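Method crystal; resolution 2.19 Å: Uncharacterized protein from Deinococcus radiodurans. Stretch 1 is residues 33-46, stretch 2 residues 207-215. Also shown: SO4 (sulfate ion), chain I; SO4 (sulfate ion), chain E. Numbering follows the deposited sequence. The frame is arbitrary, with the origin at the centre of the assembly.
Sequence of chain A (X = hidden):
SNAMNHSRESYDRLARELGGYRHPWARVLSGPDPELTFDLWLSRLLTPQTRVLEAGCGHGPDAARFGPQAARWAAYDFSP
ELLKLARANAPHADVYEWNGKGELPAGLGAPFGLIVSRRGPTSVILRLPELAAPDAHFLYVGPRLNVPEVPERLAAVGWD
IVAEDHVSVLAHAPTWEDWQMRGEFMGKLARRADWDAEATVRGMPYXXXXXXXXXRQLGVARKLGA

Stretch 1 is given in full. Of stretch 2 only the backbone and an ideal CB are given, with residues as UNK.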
# COMPACT_ATOMS: atom_id res chain seq x y z
N ASP A 33 8.23 -3.65 12.61
CA ASP A 33 7.37 -2.97 11.64
C ASP A 33 6.38 -3.97 11.11
O ASP A 33 6.79 -5.04 10.68
CB ASP A 33 8.21 -2.42 10.48
CG ASP A 33 7.37 -1.61 9.47
OD1 ASP A 33 7.77 -0.47 9.15
OD2 ASP A 33 6.31 -2.09 9.01
N PRO A 34 5.08 -3.65 11.13
CA PRO A 34 4.08 -4.64 10.72
C PRO A 34 4.02 -4.88 9.21
O PRO A 34 3.22 -5.71 8.79
CB PRO A 34 2.76 -4.04 11.22
CG PRO A 34 3.01 -2.57 11.21
CD PRO A 34 4.46 -2.40 11.59
N GLU A 35 4.85 -4.20 8.42
CA GLU A 35 4.91 -4.50 6.98
C GLU A 35 6.14 -5.30 6.58
O GLU A 35 6.33 -5.57 5.40
CB GLU A 35 4.77 -3.22 6.14
CG GLU A 35 3.35 -2.64 6.18
CD GLU A 35 3.22 -1.32 5.44
OE1 GLU A 35 3.97 -1.11 4.47
OE2 GLU A 35 2.35 -0.50 5.82
N LEU A 36 6.96 -5.70 7.54
CA LEU A 36 8.14 -6.53 7.21
C LEU A 36 7.76 -7.80 6.45
O LEU A 36 8.47 -8.22 5.54
CB LEU A 36 8.94 -6.91 8.46
CG LEU A 36 9.64 -5.77 9.20
CD1 LEU A 36 10.29 -6.28 10.49
CD2 LEU A 36 10.66 -5.07 8.30
N THR A 37 6.65 -8.43 6.84
CA THR A 37 6.27 -9.71 6.24
C THR A 37 5.88 -9.50 4.80
O THR A 37 6.20 -10.31 3.93
CB THR A 37 5.13 -10.41 7.03
OG1 THR A 37 5.53 -10.55 8.40
CG2 THR A 37 4.85 -11.81 6.46
N PHE A 38 5.23 -8.37 4.53
CA PHE A 38 4.84 -8.02 3.17
C PHE A 38 6.09 -7.86 2.30
O PHE A 38 6.12 -8.33 1.17
CB PHE A 38 4.02 -6.72 3.18
CG PHE A 38 3.72 -6.17 1.80
CD1 PHE A 38 2.57 -6.54 1.13
CD2 PHE A 38 4.59 -5.28 1.20
CE1 PHE A 38 2.30 -6.03 -0.12
CE2 PHE A 38 4.32 -4.76 -0.05
CZ PHE A 38 3.17 -5.14 -0.71
N ASP A 39 7.12 -7.19 2.82
CA ASP A 39 8.36 -7.03 2.05
C ASP A 39 8.98 -8.38 1.76
O ASP A 39 9.44 -8.62 0.66
CB ASP A 39 9.39 -6.19 2.81
CG ASP A 39 9.00 -4.74 2.93
OD1 ASP A 39 7.93 -4.35 2.40
OD2 ASP A 39 9.75 -3.98 3.59
N LEU A 40 9.03 -9.26 2.77
CA LEU A 40 9.57 -10.60 2.56
C LEU A 40 8.78 -11.38 1.50
O LEU A 40 9.37 -12.02 0.65
CB LEU A 40 9.52 -11.41 3.86
CG LEU A 40 10.60 -11.18 4.89
CD1 LEU A 40 10.76 -12.48 5.68
CD2 LEU A 40 11.92 -10.76 4.23
N TRP A 41 7.45 -11.34 1.58
CA TRP A 41 6.64 -12.09 0.63
C TRP A 41 6.86 -11.54 -0.78
O TRP A 41 6.97 -12.30 -1.75
CB TRP A 41 5.16 -11.96 0.99
CG TRP A 41 4.73 -12.77 2.18
CD1 TRP A 41 5.53 -13.47 3.02
CD2 TRP A 41 3.38 -12.95 2.64
NE1 TRP A 41 4.76 -14.09 3.99
CE2 TRP A 41 3.44 -13.78 3.77
CE3 TRP A 41 2.14 -12.48 2.20
CZ2 TRP A 41 2.30 -14.17 4.47
CZ3 TRP A 41 1.01 -12.86 2.90
CH2 TRP A 41 1.09 -13.70 4.02
N LEU A 42 6.91 -10.22 -0.90
CA LEU A 42 7.08 -9.60 -2.20
C LEU A 42 8.43 -10.01 -2.80
O LEU A 42 8.52 -10.42 -3.94
CB LEU A 42 6.99 -8.08 -2.07
CG LEU A 42 7.30 -7.27 -3.34
CD1 LEU A 42 6.51 -7.80 -4.54
CD2 LEU A 42 7.02 -5.77 -3.09
N SER A 43 9.47 -9.91 -1.99
CA SER A 43 10.80 -10.28 -2.44
C SER A 43 10.86 -11.73 -2.95
O SER A 43 11.47 -11.99 -3.99
CB SER A 43 11.81 -10.06 -1.32
OG SER A 43 13.07 -10.50 -1.75
N ARG A 44 10.21 -12.66 -2.25
CA ARG A 44 10.21 -14.07 -2.67
C ARG A 44 9.53 -14.25 -4.02
O ARG A 44 9.86 -15.16 -4.77
CB ARG A 44 9.51 -14.97 -1.63
CG ARG A 44 10.21 -15.10 -0.29
CD ARG A 44 9.39 -15.99 0.66
NE ARG A 44 9.55 -17.42 0.35
CZ ARG A 44 8.69 -18.15 -0.35
NH1 ARG A 44 7.56 -17.62 -0.83
NH2 ARG A 44 8.95 -19.43 -0.58
N LEU A 45 8.55 -13.40 -4.33
CA LEU A 45 7.78 -13.53 -5.57
C LEU A 45 8.43 -12.93 -6.83
O LEU A 45 7.92 -13.10 -7.94
CB LEU A 45 6.41 -12.87 -5.39
CG LEU A 45 5.44 -13.63 -4.47
CD1 LEU A 45 4.47 -12.65 -3.84
CD2 LEU A 45 4.70 -14.72 -5.25
N LEU A 46 9.54 -12.22 -6.68
CA LEU A 46 10.13 -11.52 -7.83
C LEU A 46 11.27 -12.32 -8.47
O LEU A 46 12.20 -12.74 -7.78
CB LEU A 46 10.65 -10.14 -7.41
CG LEU A 46 9.57 -9.17 -6.91
CD1 LEU A 46 10.16 -7.91 -6.34
CD2 LEU A 46 8.63 -8.85 -8.05
N UNK A 207 -2.45 0.56 18.43
CA UNK A 207 -1.92 -0.55 17.65
C UNK A 207 -1.77 -0.14 16.19
O UNK A 207 -2.68 0.40 15.60
CB UNK A 207 -2.83 -1.78 17.77
N UNK A 208 -0.61 -0.39 15.61
CA UNK A 208 -0.49 -0.29 14.16
C UNK A 208 -0.87 -1.67 13.63
O UNK A 208 -0.26 -2.66 13.99
CB UNK A 208 0.91 0.13 13.72
N UNK A 209 -1.88 -1.74 12.78
CA UNK A 209 -2.36 -3.04 12.33
C UNK A 209 -2.37 -3.16 10.81
O UNK A 209 -2.60 -2.18 10.10
CB UNK A 209 -3.77 -3.29 12.88
N UNK A 210 -2.11 -4.36 10.30
CA UNK A 210 -2.07 -4.57 8.86
C UNK A 210 -2.74 -5.89 8.48
O UNK A 210 -2.76 -6.83 9.27
CB UNK A 210 -0.62 -4.55 8.36
N UNK A 211 -3.29 -5.94 7.27
CA UNK A 211 -3.92 -7.15 6.75
C UNK A 211 -3.20 -7.54 5.47
O UNK A 211 -3.36 -6.87 4.45
CB UNK A 211 -5.42 -6.94 6.50
N UNK A 212 -2.42 -8.62 5.50
CA UNK A 212 -1.69 -9.06 4.31
C UNK A 212 -2.45 -10.16 3.60
O UNK A 212 -2.94 -11.09 4.25
CB UNK A 212 -0.29 -9.54 4.68
N UNK A 213 -2.51 -10.08 2.27
CA UNK A 213 -3.22 -11.08 1.49
C UNK A 213 -2.41 -11.43 0.25
O UNK A 213 -2.03 -10.55 -0.52
CB UNK A 213 -4.61 -10.58 1.10
N UNK A 214 -2.13 -12.71 0.07
CA UNK A 214 -1.57 -13.20 -1.17
C UNK A 214 -2.61 -14.14 -1.77
O UNK A 214 -3.10 -15.04 -1.09
CB UNK A 214 -0.22 -13.90 -0.95
N UNK A 215 -2.96 -13.91 -3.03
CA UNK A 215 -4.00 -14.70 -3.67
C UNK A 215 -3.55 -15.15 -5.05
O UNK A 215 -2.61 -14.59 -5.63
CB UNK A 215 -5.30 -13.90 -3.77
S SO4 I . 4.24 2.57 10.85
O1 SO4 I . 5.08 2.28 9.69
O2 SO4 I . 3.06 3.33 10.46
O3 SO4 I . 3.83 1.31 11.47
O4 SO4 I . 5.00 3.37 11.80
S SO4 E . -3.52 -0.43 23.41
O1 SO4 E . -3.20 -1.64 22.64
O2 SO4 E . -2.31 0.37 23.59
O3 SO4 E . -4.53 0.36 22.71
O4 SO4 E . -4.02 -0.81 24.73

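Phi from -88 to -139 and psi from 108 to 162 make 207-215 an extended strand, running at 17° to helix 36-45 with 9.4 Å between axes at closest approach. CB directions alternate, so 208, 210, 212 and 214 point toward stretch 1.

At position 207 the ideal CB has nothing of stretch 1 within 5.5 Å, and a sulfate lies farther out; many side chains would fit, a basic one among them. It is Arg207, whose NH2 makes a weak hydrogen bond to O1 of that sulfate (chain E, 3.4 Å).

Position 208 places its ideal CB 4.2 Å from Pro34 CG, which asks for an apolar CB region, while the chain I sulfate nearby would suit a polar or basic end. The deposited Glu208 packs its CB on the proline and turns back along its own strand (chi1 and chi2 both m), bringing OE1 beside position 210; its OE2 lies 3.4 Å from O2 of the sulfate without bonding it.

Position 209 points away, and stretch 1 sets no constraint. It is Glu209.

Position 210 is the most specific. Its ideal CB lies 4.0 Å from Pro34 O and 4.9 Å from Glu35 CG, and the Glu35 carboxylate reaches toward the strand, with a sulfate nearby. Negative groups on this side favour Lys or Arg; Gln could also donate. Arg210 is found. Its NE donates to Glu35 OE2 (2.8 Å, 153°) in a salt bridge, while NH1 and NH2 each lie 3.0 Å from Glu208 OE1, a second bridge within the strand. Pro34 CG covers one face of the guanidinium. A water accepts from Arg210 NH2 (its O at 3.1 Å) and donates to Asp33 OD2 (2.9 Å from that O), which also caps Glu35 N (2.6 Å).

Position 211 has no stretch 1 atom within 5.5 Å of its CB, so the helix does not select here; it is His211.

Position 212 faces an apolar hollow: its ideal CB is 4.0 Å from Trp41 CZ3 and 5.4 Å from Phe38 CB. Leu, Ile or Met would fill it. Leu212 does so, burying 104 Å², the largest share of any residue in either stretch. CD2 sits 4.2 Å from the centroid of the Trp41 six-membered ring, 11° off its normal, a CH-pi contact, and also reaches Thr37 CB (3.6 Å) and Phe38 CB (4.0 Å).

Position 213 points away and is unconstrained by stretch 1; Val213 occupies it.

At position 214 the ideal CB is 4.2 Å from Trp41 CZ3, with Leu45 beyond, so a branched or long apolar chain suits. Leu214, chi1 t, carries CD1 to 3.8 Å from Leu45 CD1.

Position 215 is out of reach; it is Ala215.

Stretch 2 207-215: REERHLVLA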
# COMPACT_ATOMS: atom_id res chain seq x y z
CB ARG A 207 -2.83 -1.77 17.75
CG ARG A 207 -3.09 -2.21 19.17
CD ARG A 207 -1.83 -2.81 19.79
NE ARG A 207 -1.84 -4.26 19.65
CZ ARG A 207 -1.80 -5.11 20.66
NH1 ARG A 207 -1.83 -6.42 20.43
NH2 ARG A 207 -1.71 -4.65 21.90
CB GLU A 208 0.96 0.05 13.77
CG GLU A 208 1.33 1.53 13.95
CD GLU A 208 0.79 2.41 12.82
OE1 GLU A 208 0.33 1.85 11.79
OE2 GLU A 208 0.83 3.65 12.96
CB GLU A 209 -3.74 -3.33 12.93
CG GLU A 209 -3.77 -3.04 14.42
CD GLU A 209 -5.00 -3.61 15.13
OE1 GLU A 209 -6.13 -3.37 14.67
OE2 GLU A 209 -4.82 -4.29 16.15
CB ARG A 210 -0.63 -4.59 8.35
CG ARG A 210 0.18 -3.34 8.70
CD ARG A 210 -0.16 -2.13 7.80
NE ARG A 210 0.77 -1.03 8.07
CZ ARG A 210 0.62 -0.18 9.08
NH1 ARG A 210 -0.42 -0.31 9.89
NH2 ARG A 210 1.53 0.78 9.30
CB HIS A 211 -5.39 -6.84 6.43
CG HIS A 211 -6.17 -8.03 5.95
ND1 HIS A 211 -7.43 -7.90 5.39
CD2 HIS A 211 -5.91 -9.35 5.98
CE1 HIS A 211 -7.89 -9.10 5.08
NE2 HIS A 211 -6.99 -10.00 5.42
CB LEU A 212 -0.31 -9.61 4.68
CG LEU A 212 0.84 -8.71 5.10
CD1 LEU A 212 0.51 -7.95 6.37
CD2 LEU A 212 2.09 -9.56 5.30
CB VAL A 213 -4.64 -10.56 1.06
CG1 VAL A 213 -5.31 -11.54 0.12
CG2 VAL A 213 -5.52 -10.32 2.27
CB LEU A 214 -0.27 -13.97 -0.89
CG LEU A 214 0.45 -14.61 -2.08
CD1 LEU A 214 0.90 -13.51 -3.03
CD2 LEU A 214 1.65 -15.42 -1.63
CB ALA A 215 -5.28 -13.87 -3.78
O HOH W 1 4.40 0.09 8.53
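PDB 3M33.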